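Local coordinates for protein YgiW (Escherichia coli, PDB 1NNX) that is of unknown function but is a periplasmic protein of the bacterial OB-fold (BOF) family, at residues A[24-28]-A[29-33]; A[32-35]-A[36-40]; A[71-75]-A[76-80]. All blocks are in the same frame, centred on the assembly; numbering follows the deposited sequence. Where two conformers were deposited one is given.

Overall arrangement
All three contacts are local, made by neighbouring parts of the chain in loops or at the ends of regular elements of this OB-fold protein. Contacts 1 and 2 overlap in sequence, sharing Lys32 and Ser33, and together carry the chain from the short helix 28-31 into strand 38-51. Contact 1 is the partly buried one, with Val28 and Ala31 inside the protein, helix-cap bonds, a Glu29-Lys32 salt bridge and a sulfate. Contact 2 lies at the surface and relies on a hydroxyl-to-carbonyl bond. Contact 3, also at the surface, lies across the chain's centre from contacts 1 and 2, about 22 Å from contact 1 between centres, and adds tryptophan-valine packing.

Contact 1: A[24-28]-A[29-33]; sequences SVTTV and ESAKS. With SO4 (sulfate ion), chain B.
Glu29 follows directly on Val28 in the first turn of the short helix 28-31 of this OB-fold protein, a helix whose N-cap is Thr27. Asp59 OD2 and Ser61 OG accept from the N-H groups of Val28 and Glu29. An acid suits a helix start, where the partial positive charge of the end probably favours it; in the modelled conformer Lys32 NZ meets Glu29 OE2 (3.0 Å) in a salt bridge from the syn side, tilted 23° out of the carboxylate plane. Ser30 turns back on the cap: its OG lies 2.9 Å from Thr27 OG1 in a hydrogen bond in which either hydroxyl could give the proton. Both oxygens sit between their own backbone N and carbonyl carbon (chi1 65° for Thr27, 69° for Ser30), which turns the two hydroxyls toward each other. Thr26 CG2 comes within 3.1 Å of Ser30 OG, a tight approach. Small and buried, Ala31 has its CB 3.5 Å from both Thr27 O and Val28 O, and its N bonds Thr27 O at 2.9 Å, the first helical bond. Lys32 N likewise bonds Val28 O, while its extended side chain passes Val28 CG1 and carries the amine to a sulfate, probably from the crystallisation liquor, which Thr63 N also binds. At Ser33, Ser30 O accepts from both N and OG, the latter at 2.7 Å in the carbonyl plane, on a lone pair.

Contact 2: A[32-35]-A[36-40]; sequences KSLR and DDTWV. With SO4 (sulfate ion), chain B.
Arg35 and Thr38 meet where the chain leaves the loop after helix 28-31 and enters strand 38-51 of the OB-fold sheet, and with Asp36 they make most of this surface contact. The chain bends at Asp37, which has a positive phi, and Thr38 closes the bend by giving its hydroxyl proton to Arg35 O, with OG1 2.7 Å from that oxygen. The donor stands above the carbonyl plane, 39° out of it. Threonine suits the place because its two branches do different work: with OG1 beside the backbone N (chi1 -62°), the oxygen is turned to the loop, while the methyl CG2 meets Leu34 CD1 at 4.1 Å, the two side chains crossing at about a right angle.

Arg35 sends its side chain out in an extended run from CG to NE, the aliphatic part beginning beside the Asp36 backbone. Two conformers were deposited for this arginine, so the placing of its end is one of two. In the conformer modelled, the guanidinium ends near Asp36 CB, approached obliquely, and its plane is 57° from that of the carboxylate. The opposite charges are near but do not touch, the gap from Arg35 NH2 to Asp36 OD1 being 4.8 Å; any attraction between them is probably modest. The long, flexible arginine suits an exposed position, and the short aspartate can reach the neighbouring strand. There the carboxylate has a firmer partner in Lys92 of strand 84-93: the amine of this lysine takes Leu34 O, while its backbone N bonds Asp36 OD2.

Contact 3: A[71-75]-A[76-80]; sequences KRWNG and VTVTP
Trp73 to Val76 form a type I' beta turn, closed by a bond from Val76 N to Trp73 O of 3.1 Å, fairly straight at the hydrogen (158°) although the donor stands 52° out of the carbonyl plane. The two middle residues, Asn74 and Gly75, both have positive phi, as this turn requires. Asparagine tolerates such angles better than most residues, and at the second position a CB would collide with Asn74 O; glycine has none, so it fits well.

Beyond the turn the chain runs extended, and the side chains meet across its mouth. The indole of Trp73 leans toward the departing chain, and its CZ3 meets Val78 CG2 at 3.9 Å. The methyl comes at the edge of the ring, near its plane, while the two side chains cross at about a right angle. The first torsion of Trp73 sets CG beside the backbone N (chi1 -58°), and from there the long indole reaches Val78 CG2. Val78 suits the other end because its branch at CB brings both CB and CG2 up to the same ring atom. Val76 packs closer to the turn itself: its CB and CG2 each lie 3.3 Å from Trp73 O, beside the carbonyl that its own N binds.

Tyr55 meets the tryptophan ring edge-to-face, and Ile104 of strand 96-106 also touches it; the same strand supplies Lys106, against which Val76 and Val78 rest. The chemistry implies a division of labour in this loop between strands 62-67 and 84-93: one backbone bond fixes the reversal, and apolar contact through Trp73 lays the loop against the OB-fold sheet.

Contact 1: A[24-28]-A[29-33]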
loop_
_atom_site.group_PDB
_atom_site.type_symbol
_atom_site.label_atom_id
_atom_site.label_comp_id
_atom_site.label_asym_id
_atom_site.label_seq_id
_atom_site.Cartn_x
_atom_site.Cartn_y
_atom_site.Cartn_z
ATOM N N SER A 24 13.015 -5.239 -1.853
ATOM C CA SER A 24 12.476 -5.654 -0.571
ATOM C C SER A 24 10.972 -5.412 -0.457
ATOM O O SER A 24 10.462 -4.330 -0.807
ATOM C CB SER A 24 13.133 -4.923 0.610
ATOM O OG SER A 24 14.529 -5.171 0.700
ATOM N N VAL A 25 10.309 -6.433 0.039
ATOM C CA VAL A 25 8.875 -6.377 0.357
ATOM C C VAL A 25 8.797 -6.246 1.856
ATOM O O VAL A 25 9.358 -7.104 2.560
ATOM C CB VAL A 25 8.127 -7.643 -0.067
ATOM C CG1 VAL A 25 6.659 -7.580 0.407
ATOM C CG2 VAL A 25 8.184 -7.764 -1.591
ATOM N N THR A 26 8.130 -5.233 2.375
ATOM C CA THR A 26 8.012 -4.952 3.786
ATOM C C THR A 26 6.689 -5.464 4.313
ATOM O O THR A 26 5.676 -5.446 3.625
ATOM C CB THR A 26 8.087 -3.430 3.983
ATOM O OG1 THR A 26 9.363 -2.936 3.490
ATOM C CG2 THR A 26 7.851 -2.983 5.473
ATOM N N THR A 27 6.649 -5.877 5.567
ATOM C CA THR A 27 5.387 -6.355 6.118
ATOM C C THR A 27 4.496 -5.164 6.480
ATOM O O THR A 27 4.989 -4.060 6.766
ATOM C CB THR A 27 5.624 -7.184 7.432
ATOM O OG1 THR A 27 6.158 -6.322 8.417
ATOM C CG2 THR A 27 6.590 -8.372 7.150
ATOM N N VAL A 28 3.180 -5.410 6.394
ATOM C CA VAL A 28 2.214 -4.350 6.776
ATOM C C VAL A 28 2.452 -3.829 8.195
ATOM O O VAL A 28 2.521 -2.636 8.413
ATOM C CB VAL A 28 0.789 -4.837 6.678
ATOM C CG1 VAL A 28 -0.146 -3.832 7.427
ATOM C CG2 VAL A 28 0.401 -4.919 5.192
ATOM N N GLU A 29 2.681 -4.752 9.139
ATOM C CA GLU A 29 2.893 -4.336 10.504
ATOM C C GLU A 29 4.100 -3.451 10.680
ATOM O O GLU A 29 4.041 -2.423 11.380
ATOM C CB GLU A 29 2.682 -5.433 11.588
ATOM C CG GLU A 29 2.376 -4.864 13.076
ATOM C CD GLU A 29 1.060 -4.137 13.163
ATOM O OE1 GLU A 29 0.919 -3.293 14.077
ATOM O OE2 GLU A 29 0.166 -4.418 12.327
ATOM N N SER A 30 5.223 -3.764 10.008
ATOM C CA SER A 30 6.344 -2.904 10.150
ATOM C C SER A 30 6.218 -1.572 9.374
ATOM O O SER A 30 6.784 -0.576 9.780
ATOM C CB SER A 30 7.667 -3.624 9.809
ATOM O OG SER A 30 7.768 -3.908 8.449
ATOM N N ALA A 31 5.463 -1.583 8.265
ATOM C CA ALA A 31 5.268 -0.361 7.505
ATOM C C ALA A 31 4.567 0.682 8.355
ATOM O O ALA A 31 4.814 1.877 8.194
ATOM C CB ALA A 31 4.446 -0.658 6.255
ATOM N N LYS A 32 3.737 0.248 9.269
ATOM C CA LYS A 32 3.050 1.209 10.126
ATOM C C LYS A 32 4.003 1.975 11.001
ATOM O O LYS A 32 3.691 3.088 11.487
ATOM C CB LYS A 32 2.042 0.523 11.035
ATOM C CG LYS A 32 0.963 -0.147 10.352
ATOM C CD LYS A 32 0.012 -0.664 11.425
ATOM C CE LYS A 32 -0.966 -1.601 10.786
ATOM N NZ LYS A 32 -1.841 -2.296 11.758
ATOM N N SER A 33 5.177 1.415 11.211
ATOM C CA SER A 33 6.164 2.058 12.091
ATOM C C SER A 33 7.116 2.955 11.370
ATOM O O SER A 33 7.967 3.594 11.973
ATOM C CB SER A 33 7.005 0.997 12.838
ATOM O OG SER A 33 7.989 0.371 11.981
HETATM S S SO4 B . -4.347 -4.901 12.528
HETATM O O1 SO4 B . -5.294 -5.672 11.706
HETATM O O2 SO4 B . -4.029 -5.725 13.715
HETATM O O3 SO4 B . -3.099 -4.560 11.830
HETATM O O4 SO4 B . -5.041 -3.632 12.905
#

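Contact 2: A[32-35]-A[36-40]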
loop_
_atom_site.group_PDB
_atom_site.type_symbol
_atom_site.label_atom_id
_atom_site.label_comp_id
_atom_site.label_asym_id
_atom_site.label_seq_id
_atom_site.Cartn_x
_atom_site.Cartn_y
_atom_site.Cartn_z
ATOM N N LYS A 32 3.737 0.248 9.269
ATOM C CA LYS A 32 3.050 1.209 10.126
ATOM C C LYS A 32 4.003 1.975 11.001
ATOM O O LYS A 32 3.691 3.088 11.487
ATOM C CB LYS A 32 2.042 0.523 11.035
ATOM C CG LYS A 32 0.963 -0.147 10.352
ATOM C CD LYS A 32 0.012 -0.664 11.425
ATOM C CE LYS A 32 -0.966 -1.601 10.786
ATOM N NZ LYS A 32 -1.841 -2.296 11.758
ATOM N N SER A 33 5.177 1.415 11.211
ATOM C CA SER A 33 6.164 2.058 12.091
ATOM C C SER A 33 7.116 2.955 11.370
ATOM O O SER A 33 7.967 3.594 11.973
ATOM C CB SER A 33 7.005 0.997 12.838
ATOM O OG SER A 33 7.989 0.371 11.981
ATOM N N LEU A 34 6.989 3.042 10.054
ATOM C CA LEU A 34 7.981 3.797 9.336
ATOM C C LEU A 34 7.655 5.275 9.373
ATOM O O LEU A 34 6.503 5.657 9.668
ATOM C CB LEU A 34 8.016 3.303 7.874
ATOM C CG LEU A 34 8.477 1.860 7.657
ATOM C CD1 LEU A 34 8.383 1.465 6.233
ATOM C CD2 LEU A 34 9.955 1.759 8.039
ATOM N N ARG A 35 8.638 6.076 9.059
ATOM C CA ARG A 35 8.448 7.509 9.018
ATOM C C ARG A 35 7.535 7.931 7.871
ATOM O O ARG A 35 7.472 7.274 6.817
ATOM C CB ARG A 35 9.636 8.491 9.021
ATOM C CG ARG A 35 9.240 9.915 9.643
ATOM C CD ARG A 35 10.449 10.708 10.142
ATOM N NE ARG A 35 10.074 11.797 11.048
ATOM C CZ ARG A 35 9.078 12.651 10.834
ATOM N NH1 ARG A 35 8.834 13.603 11.723
ATOM N NH2 ARG A 35 8.314 12.559 9.749
ATOM N N ASP A 36 6.871 9.052 8.072
ATOM C CA ASP A 36 6.062 9.603 7.027
ATOM C C ASP A 36 6.962 9.836 5.804
ATOM O O ASP A 36 8.139 10.179 5.908
ATOM C CB ASP A 36 5.472 10.917 7.505
ATOM C CG ASP A 36 4.725 11.618 6.438
ATOM O OD1 ASP A 36 5.032 12.800 6.192
ATOM O OD2 ASP A 36 3.816 11.013 5.845
ATOM N N ASP A 37 6.383 9.636 4.613
ATOM C CA ASP A 37 7.118 9.837 3.369
ATOM C C ASP A 37 8.270 8.870 3.122
ATOM O O ASP A 37 9.403 9.248 2.831
ATOM C CB ASP A 37 7.597 11.317 3.254
ATOM C CG ASP A 37 7.583 11.843 1.819
ATOM O OD1 ASP A 37 8.420 12.741 1.530
ATOM O OD2 ASP A 37 6.775 11.372 0.966
ATOM N N THR A 38 7.956 7.600 3.258
ATOM C CA THR A 38 8.881 6.512 3.027
ATOM C C THR A 38 8.288 5.621 1.929
ATOM O O THR A 38 7.159 5.166 2.082
ATOM C CB THR A 38 9.053 5.661 4.309
ATOM O OG1 THR A 38 9.602 6.482 5.352
ATOM C CG2 THR A 38 9.985 4.497 4.045
ATOM N N TRP A 39 9.088 5.287 0.915
ATOM C CA TRP A 39 8.680 4.393 -0.169
ATOM C C TRP A 39 8.697 2.944 0.300
ATOM O O TRP A 39 9.711 2.477 0.916
ATOM C CB TRP A 39 9.634 4.556 -1.344
ATOM C CG TRP A 39 9.256 3.740 -2.502
ATOM C CD1 TRP A 39 9.788 2.553 -2.866
ATOM C CD2 TRP A 39 8.283 4.078 -3.493
ATOM N NE1 TRP A 39 9.197 2.115 -4.020
ATOM C CE2 TRP A 39 8.271 3.028 -4.431
ATOM C CE3 TRP A 39 7.418 5.168 -3.684
ATOM C CZ2 TRP A 39 7.430 3.032 -5.570
ATOM C CZ3 TRP A 39 6.553 5.168 -4.843
ATOM C CH2 TRP A 39 6.588 4.099 -5.747
ATOM N N VAL A 40 7.617 2.219 0.052
ATOM C CA VAL A 40 7.508 0.801 0.451
ATOM C C VAL A 40 6.864 -0.033 -0.646
ATOM O O VAL A 40 6.113 0.484 -1.486
ATOM C CB VAL A 40 6.303 0.512 1.543
ATOM C CG1 VAL A 40 5.175 1.485 1.478
ATOM C CG2 VAL A 40 5.422 -0.798 1.141
HETATM S S SO4 B . -4.347 -4.901 12.528
HETATM O O1 SO4 B . -5.294 -5.672 11.706
HETATM O O2 SO4 B . -4.029 -5.725 13.715
HETATM O O3 SO4 B . -3.099 -4.560 11.830
HETATM O O4 SO4 B . -5.041 -3.632 12.905
HETATM O O HOH W 1 9.389 12.191 6.845
#

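Contact 3: A[71-75]-A[76-80]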
loop_
_atom_site.group_PDB
_atom_site.type_symbol
_atom_site.label_atom_id
_atom_site.label_comp_id
_atom_site.label_asym_id
_atom_site.label_seq_id
_atom_site.Cartn_x
_atom_site.Cartn_y
_atom_site.Cartn_z
ATOM N N LYS A 71 -7.124 5.736 -11.516
ATOM C CA LYS A 71 -6.176 5.483 -12.578
ATOM C C LYS A 71 -5.147 4.403 -12.318
ATOM O O LYS A 71 -4.460 3.966 -13.234
ATOM C CB LYS A 71 -5.438 6.771 -12.974
ATOM C CG LYS A 71 -4.513 7.351 -11.912
ATOM C CD LYS A 71 -3.835 8.629 -12.425
ATOM C CE LYS A 71 -2.460 8.851 -11.781
ATOM N NZ LYS A 71 -1.633 9.840 -12.575
ATOM N N ARG A 72 -5.051 3.914 -11.079
ATOM C CA ARG A 72 -4.033 2.879 -10.834
ATOM C C ARG A 72 -4.428 1.483 -11.306
ATOM O O ARG A 72 -3.585 0.635 -11.554
ATOM C CB ARG A 72 -3.696 2.789 -9.325
ATOM C CG ARG A 72 -3.334 4.063 -8.704
ATOM C CD ARG A 72 -2.093 4.683 -9.417
ATOM N NE ARG A 72 -1.871 6.038 -8.925
ATOM C CZ ARG A 72 -1.020 6.906 -9.455
ATOM N NH1 ARG A 72 -0.292 6.569 -10.510
ATOM N NH2 ARG A 72 -0.898 8.122 -8.920
ATOM N N TRP A 73 -5.722 1.251 -11.525
ATOM C CA TRP A 73 -6.125 -0.097 -11.878
ATOM C C TRP A 73 -5.643 -0.570 -13.248
ATOM O O TRP A 73 -5.301 -1.731 -13.422
ATOM C CB TRP A 73 -7.652 -0.251 -11.725
ATOM C CG TRP A 73 -8.157 0.057 -10.305
ATOM C CD1 TRP A 73 -8.787 1.188 -9.901
ATOM C CD2 TRP A 73 -7.982 -0.745 -9.116
ATOM N NE1 TRP A 73 -9.028 1.152 -8.569
ATOM C CE2 TRP A 73 -8.546 -0.023 -8.047
ATOM C CE3 TRP A 73 -7.418 -2.003 -8.856
ATOM C CZ2 TRP A 73 -8.565 -0.501 -6.729
ATOM C CZ3 TRP A 73 -7.441 -2.488 -7.523
ATOM C CH2 TRP A 73 -8.004 -1.739 -6.479
ATOM N N ASN A 74 -5.625 0.332 -14.224
ATOM C CA ASN A 74 -5.165 -0.027 -15.557
ATOM C C ASN A 74 -5.749 -1.283 -16.197
ATOM O O ASN A 74 -5.012 -2.098 -16.749
ATOM C CB ASN A 74 -3.634 -0.140 -15.561
ATOM C CG ASN A 74 -2.957 1.198 -15.327
ATOM O OD1 ASN A 74 -3.448 2.223 -15.772
ATOM N ND2 ASN A 74 -1.823 1.190 -14.648
ATOM N N GLY A 75 -7.069 -1.440 -16.131
ATOM C CA GLY A 75 -7.705 -2.599 -16.748
ATOM C C GLY A 75 -7.693 -3.896 -15.950
ATOM O O GLY A 75 -8.356 -4.884 -16.330
ATOM N N VAL A 76 -6.947 -3.893 -14.845
ATOM C CA VAL A 76 -6.827 -5.048 -13.964
ATOM C C VAL A 76 -7.958 -5.100 -12.947
ATOM O O VAL A 76 -8.294 -4.075 -12.325
ATOM C CB VAL A 76 -5.518 -4.988 -13.187
ATOM C CG1 VAL A 76 -5.319 -6.276 -12.351
ATOM C CG2 VAL A 76 -4.379 -4.811 -14.164
ATOM N N THR A 77 -8.574 -6.274 -12.827
ATOM C CA THR A 77 -9.646 -6.447 -11.844
ATOM C C THR A 77 -9.033 -7.253 -10.716
ATOM O O THR A 77 -8.419 -8.298 -10.933
ATOM C CB THR A 77 -10.895 -7.239 -12.376
ATOM O OG1 THR A 77 -11.645 -6.429 -13.296
ATOM C CG2 THR A 77 -11.834 -7.559 -11.214
ATOM N N VAL A 78 -9.225 -6.745 -9.515
ATOM C CA VAL A 78 -8.702 -7.384 -8.331
ATOM C C VAL A 78 -9.853 -7.758 -7.384
ATOM O O VAL A 78 -10.756 -6.940 -7.138
ATOM C CB VAL A 78 -7.723 -6.376 -7.546
ATOM C CG1 VAL A 78 -7.367 -6.928 -6.157
ATOM C CG2 VAL A 78 -6.440 -6.124 -8.338
ATOM N N THR A 79 -9.814 -8.973 -6.832
ATOM C CA THR A 79 -10.798 -9.378 -5.814
ATOM C C THR A 79 -9.955 -9.745 -4.577
ATOM O O THR A 79 -8.732 -9.819 -4.659
ATOM C CB THR A 79 -11.559 -10.644 -6.194
ATOM O OG1 THR A 79 -10.647 -11.756 -6.220
ATOM C CG2 THR A 79 -12.233 -10.483 -7.566
ATOM N N PRO A 80 -10.603 -10.010 -3.443
ATOM C CA PRO A 80 -9.881 -10.374 -2.209
ATOM C C PRO A 80 -9.043 -11.620 -2.323
ATOM O O PRO A 80 -8.036 -11.723 -1.592
ATOM C CB PRO A 80 -10.974 -10.495 -1.145
ATOM C CG PRO A 80 -12.000 -9.528 -1.629
ATOM C CD PRO A 80 -12.007 -9.684 -3.131
#